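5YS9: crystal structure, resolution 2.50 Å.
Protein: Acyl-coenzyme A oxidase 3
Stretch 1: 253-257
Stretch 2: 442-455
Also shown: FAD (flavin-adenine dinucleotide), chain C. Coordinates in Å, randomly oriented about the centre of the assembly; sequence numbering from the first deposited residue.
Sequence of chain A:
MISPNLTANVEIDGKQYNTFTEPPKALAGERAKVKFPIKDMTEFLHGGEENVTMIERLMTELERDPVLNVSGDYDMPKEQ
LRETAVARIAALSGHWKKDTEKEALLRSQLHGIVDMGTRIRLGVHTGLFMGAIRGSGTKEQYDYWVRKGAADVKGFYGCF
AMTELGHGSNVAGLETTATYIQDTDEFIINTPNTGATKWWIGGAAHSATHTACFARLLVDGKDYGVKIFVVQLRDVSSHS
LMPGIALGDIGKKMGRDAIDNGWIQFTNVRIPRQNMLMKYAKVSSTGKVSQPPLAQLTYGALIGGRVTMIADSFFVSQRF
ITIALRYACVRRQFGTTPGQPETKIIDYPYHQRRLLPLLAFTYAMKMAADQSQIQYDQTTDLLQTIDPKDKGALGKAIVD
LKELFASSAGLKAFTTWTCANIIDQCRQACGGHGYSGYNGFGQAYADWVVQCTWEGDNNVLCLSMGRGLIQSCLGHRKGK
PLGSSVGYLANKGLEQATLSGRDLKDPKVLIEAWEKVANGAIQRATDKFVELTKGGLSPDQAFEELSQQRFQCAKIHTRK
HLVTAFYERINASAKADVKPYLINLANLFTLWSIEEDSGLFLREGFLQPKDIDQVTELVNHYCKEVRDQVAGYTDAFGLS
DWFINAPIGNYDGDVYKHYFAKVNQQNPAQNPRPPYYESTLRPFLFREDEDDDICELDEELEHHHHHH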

# COMPACT_ATOMS: atom_id res chain seq x y z
N LYS A 253 -13.73 9.36 -1.41
CA LYS A 253 -13.15 8.03 -1.24
C LYS A 253 -11.62 8.04 -1.37
O LYS A 253 -11.03 8.99 -1.88
CB LYS A 253 -13.73 7.07 -2.25
CG LYS A 253 -15.24 7.02 -2.19
CD LYS A 253 -15.80 5.91 -3.03
CE LYS A 253 -15.57 6.09 -4.51
NZ LYS A 253 -16.32 7.20 -5.15
N MET A 254 -10.98 7.00 -0.86
CA MET A 254 -9.56 6.85 -1.08
C MET A 254 -9.19 7.03 -2.59
O MET A 254 -8.14 7.64 -2.92
CB MET A 254 -9.11 5.50 -0.61
CG MET A 254 -7.69 5.13 -1.00
SD MET A 254 -7.23 3.81 0.12
CE MET A 254 -5.51 3.47 -0.36
N GLY A 255 -10.04 6.51 -3.46
CA GLY A 255 -9.82 6.44 -4.87
C GLY A 255 -11.12 6.41 -5.62
O GLY A 255 -12.18 6.46 -5.02
N ARG A 256 -11.05 6.37 -6.94
CA ARG A 256 -12.21 6.16 -7.78
C ARG A 256 -13.29 7.18 -7.54
O ARG A 256 -14.45 6.86 -7.43
CB ARG A 256 -12.74 4.74 -7.64
CG ARG A 256 -11.91 3.71 -8.37
CD ARG A 256 -12.57 2.36 -8.44
NE ARG A 256 -11.61 1.27 -8.37
CZ ARG A 256 -11.45 0.34 -9.30
NH1 ARG A 256 -12.18 0.35 -10.39
NH2 ARG A 256 -10.55 -0.60 -9.13
N ASP A 257 -12.88 8.42 -7.44
CA ASP A 257 -13.78 9.51 -7.15
C ASP A 257 -14.77 9.81 -8.27
O ASP A 257 -15.74 10.48 -8.03
CB ASP A 257 -13.02 10.75 -6.71
CG ASP A 257 -12.86 10.83 -5.21
OD1 ASP A 257 -13.77 10.46 -4.47
OD2 ASP A 257 -11.81 11.28 -4.76
N GLY A 442 0.44 6.64 -7.40
CA GLY A 442 -0.41 7.11 -6.28
C GLY A 442 -1.86 6.86 -6.59
O GLY A 442 -2.57 6.16 -5.82
N GLN A 443 -2.28 7.36 -7.74
CA GLN A 443 -3.67 7.26 -8.17
C GLN A 443 -4.08 5.78 -8.49
O GLN A 443 -5.14 5.25 -8.02
CB GLN A 443 -4.01 8.20 -9.34
CG GLN A 443 -5.50 8.55 -9.40
CD GLN A 443 -6.12 9.09 -8.05
OE1 GLN A 443 -6.85 8.35 -7.36
NE2 GLN A 443 -5.87 10.36 -7.70
N ALA A 444 -3.24 5.10 -9.24
CA ALA A 444 -3.48 3.69 -9.48
C ALA A 444 -3.60 2.86 -8.15
O ALA A 444 -4.48 2.04 -8.02
CB ALA A 444 -2.36 3.18 -10.33
N TYR A 445 -2.74 3.09 -7.18
CA TYR A 445 -2.82 2.33 -5.95
C TYR A 445 -4.13 2.57 -5.18
O TYR A 445 -4.79 1.66 -4.74
CB TYR A 445 -1.62 2.63 -5.07
CG TYR A 445 -1.58 1.77 -3.86
CD1 TYR A 445 -1.08 0.49 -3.91
CD2 TYR A 445 -2.08 2.22 -2.66
CE1 TYR A 445 -1.06 -0.31 -2.80
CE2 TYR A 445 -2.08 1.43 -1.55
CZ TYR A 445 -1.57 0.16 -1.63
OH TYR A 445 -1.57 -0.63 -0.52
N ALA A 446 -4.49 3.83 -5.08
CA ALA A 446 -5.74 4.27 -4.46
C ALA A 446 -6.93 3.74 -5.19
O ALA A 446 -7.91 3.39 -4.57
CB ALA A 446 -5.81 5.80 -4.45
N ASP A 447 -6.92 3.79 -6.51
CA ASP A 447 -7.99 3.20 -7.31
C ASP A 447 -8.08 1.68 -7.25
O ASP A 447 -9.16 1.12 -7.20
CB ASP A 447 -7.91 3.67 -8.76
CG ASP A 447 -8.23 5.13 -8.92
OD1 ASP A 447 -8.69 5.77 -7.98
OD2 ASP A 447 -8.02 5.66 -10.02
N TRP A 448 -6.94 1.01 -7.30
CA TRP A 448 -6.92 -0.45 -7.33
C TRP A 448 -7.46 -1.15 -6.10
O TRP A 448 -8.10 -2.17 -6.20
CB TRP A 448 -5.53 -1.00 -7.66
CG TRP A 448 -5.52 -2.50 -7.68
CD1 TRP A 448 -5.11 -3.32 -6.70
CD2 TRP A 448 -6.06 -3.34 -8.70
NE1 TRP A 448 -5.31 -4.61 -7.05
CE2 TRP A 448 -5.89 -4.65 -8.28
CE3 TRP A 448 -6.64 -3.10 -9.94
CZ2 TRP A 448 -6.28 -5.73 -9.05
CZ3 TRP A 448 -7.02 -4.16 -10.70
CH2 TRP A 448 -6.85 -5.46 -10.26
N VAL A 449 -7.16 -0.60 -4.95
CA VAL A 449 -7.20 -1.29 -3.69
C VAL A 449 -8.59 -1.82 -3.29
O VAL A 449 -8.70 -2.80 -2.59
CB VAL A 449 -6.47 -0.44 -2.64
CG1 VAL A 449 -7.34 0.01 -1.50
CG2 VAL A 449 -5.19 -1.11 -2.19
N VAL A 450 -9.63 -1.16 -3.75
CA VAL A 450 -10.98 -1.58 -3.46
C VAL A 450 -11.29 -2.99 -3.99
O VAL A 450 -12.14 -3.66 -3.47
CB VAL A 450 -12.02 -0.54 -3.92
CG1 VAL A 450 -11.91 -0.27 -5.40
CG2 VAL A 450 -13.42 -0.97 -3.55
N GLN A 451 -10.55 -3.42 -5.00
CA GLN A 451 -10.72 -4.73 -5.63
C GLN A 451 -10.55 -5.84 -4.61
O GLN A 451 -11.09 -6.91 -4.75
CB GLN A 451 -9.69 -4.93 -6.73
CG GLN A 451 -9.84 -4.04 -7.94
CD GLN A 451 -10.51 -4.74 -9.09
OE1 GLN A 451 -11.71 -4.75 -9.20
NE2 GLN A 451 -9.72 -5.32 -9.95
N CYS A 452 -9.71 -5.60 -3.62
CA CYS A 452 -9.57 -6.47 -2.48
C CYS A 452 -10.78 -6.54 -1.56
O CYS A 452 -10.94 -7.50 -0.84
CB CYS A 452 -8.31 -6.16 -1.71
SG CYS A 452 -6.85 -6.12 -2.74
N THR A 453 -11.57 -5.47 -1.49
CA THR A 453 -12.69 -5.43 -0.57
C THR A 453 -14.02 -5.85 -1.18
O THR A 453 -14.73 -6.66 -0.62
CB THR A 453 -12.77 -4.05 0.11
OG1 THR A 453 -11.71 -3.93 1.05
CG2 THR A 453 -14.05 -3.87 0.86
N TRP A 454 -14.35 -5.28 -2.33
CA TRP A 454 -15.56 -5.60 -3.06
C TRP A 454 -15.48 -6.89 -3.88
O TRP A 454 -14.41 -7.40 -4.11
CB TRP A 454 -16.02 -4.42 -3.90
CG TRP A 454 -15.24 -4.14 -5.14
CD1 TRP A 454 -14.42 -4.97 -5.79
CD2 TRP A 454 -15.24 -2.92 -5.89
NE1 TRP A 454 -13.90 -4.37 -6.89
CE2 TRP A 454 -14.39 -3.10 -6.98
CE3 TRP A 454 -15.88 -1.69 -5.73
CZ2 TRP A 454 -14.15 -2.11 -7.91
CZ3 TRP A 454 -15.65 -0.71 -6.66
CH2 TRP A 454 -14.79 -0.92 -7.73
N GLU A 455 -16.62 -7.41 -4.30
CA GLU A 455 -16.65 -8.67 -5.01
C GLU A 455 -16.07 -9.75 -4.14
O GLU A 455 -15.40 -10.65 -4.61
CB GLU A 455 -15.86 -8.59 -6.31
CG GLU A 455 -16.48 -7.71 -7.37
CD GLU A 455 -17.77 -8.26 -7.95
OE1 GLU A 455 -17.93 -9.48 -8.00
OE2 GLU A 455 -18.62 -7.46 -8.36
PA FAD C . -17.54 -6.72 6.18
O1A FAD C . -18.29 -6.30 7.38
O2A FAD C . -18.00 -7.88 5.38
O5B FAD C . -16.08 -7.07 6.68
C5B FAD C . -15.30 -6.09 7.34
C4B FAD C . -13.99 -6.68 7.81
O4B FAD C . -14.24 -7.75 8.71
C3B FAD C . -13.21 -7.26 6.65
O3B FAD C . -11.84 -6.99 6.82
C2B FAD C . -13.39 -8.74 6.77
O2B FAD C . -12.18 -9.38 6.41
C1B FAD C . -13.69 -8.97 8.23
N9A FAD C . -14.63 -10.10 8.31
C8A FAD C . -15.91 -10.11 7.93
N7A FAD C . -16.45 -11.33 8.12
C5A FAD C . -15.51 -12.11 8.64
C6A FAD C . -15.41 -13.51 9.08
N6A FAD C . -16.46 -14.34 9.01
N1A FAD C . -14.22 -13.93 9.55
C2A FAD C . -13.16 -13.11 9.63
N3A FAD C . -13.19 -11.84 9.25
C4A FAD C . -14.31 -11.30 8.76
N1 FAD C . -21.89 -2.76 -2.93
C2 FAD C . -22.95 -2.82 -3.75
O2 FAD C . -23.86 -3.59 -3.50
N3 FAD C . -23.06 -2.07 -4.83
C4 FAD C . -22.13 -1.21 -5.19
O4 FAD C . -22.28 -0.53 -6.19
C4X FAD C . -20.94 -1.08 -4.35
N5 FAD C . -19.97 -0.23 -4.65
C5X FAD C . -18.90 -0.13 -3.86
C6 FAD C . -17.93 0.78 -4.21
C7 FAD C . -16.82 0.92 -3.44
C7M FAD C . -15.78 1.92 -3.86
C8 FAD C . -16.67 0.10 -2.22
C8M FAD C . -15.45 0.24 -1.36
C9 FAD C . -17.63 -0.82 -1.87
C9A FAD C . -18.76 -0.96 -2.65
N10 FAD C . -19.76 -1.88 -2.32
C10 FAD C . -20.87 -1.94 -3.16
C1' FAD C . -19.68 -2.71 -1.11
C2' FAD C . -18.71 -3.87 -1.15
O2' FAD C . -19.26 -4.87 -2.00
C3' FAD C . -18.55 -4.40 0.27
O3' FAD C . -17.88 -3.39 1.00
C4' FAD C . -17.75 -5.70 0.48
O4' FAD C . -18.21 -6.76 -0.35
C5' FAD C . -17.92 -6.20 1.90
O5' FAD C . -17.35 -5.29 2.80
P FAD C . -18.09 -4.83 4.12
O1P FAD C . -17.97 -3.36 4.18
O2P FAD C . -19.42 -5.48 4.16
O3P FAD C . -17.19 -5.45 5.26

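A short loop, 253-257, packs against the helical stretch 442-453. The backbones come closest at Gly-255 and Asp-447, whose CA atoms lie 4.4 Å apart. Having no side chain lets glycine sit this low: an ideal CB would point toward the helix and fall 2.2 Å from Ala-446 O, a clash. Gly-255 CA instead rests 3.6 Å from Ala-446 O and 3.4 Å from Asp-447 OD1. On one flank, Met-254 extends with all three chi angles t. Met-254 CG rests on Ala-446 CB at 4.0 Å, and Met-254 CE lies over the gap between Tyr-445 and Val-449, 4.2 Å from Tyr-445 CE2 and 4.1 Å from Val-449 CG1. Arg-256 is the larger bump, burying 132 Å². Asp-447 holds it at two points: Asp-447 OD1 accepts a hydrogen bond from Arg-256 N (2.6 Å), and Asp-447 O accepts one from Arg-256 NE (2.7 Å) and a weak one from Arg-256 NH2 (2.9 Å). The guanidinium thus meets this carbonyl edge-on, while Trp-454 CH2 covers one of its faces, 3.9 Å from Arg-256 CZ. Val-450 CG1, 3.4 Å from Arg-256 NE, lines the same pocket; Val-450 CG2 touches FAD C8M at 3.2 Å, so the arginine's hollow borders the flavin site.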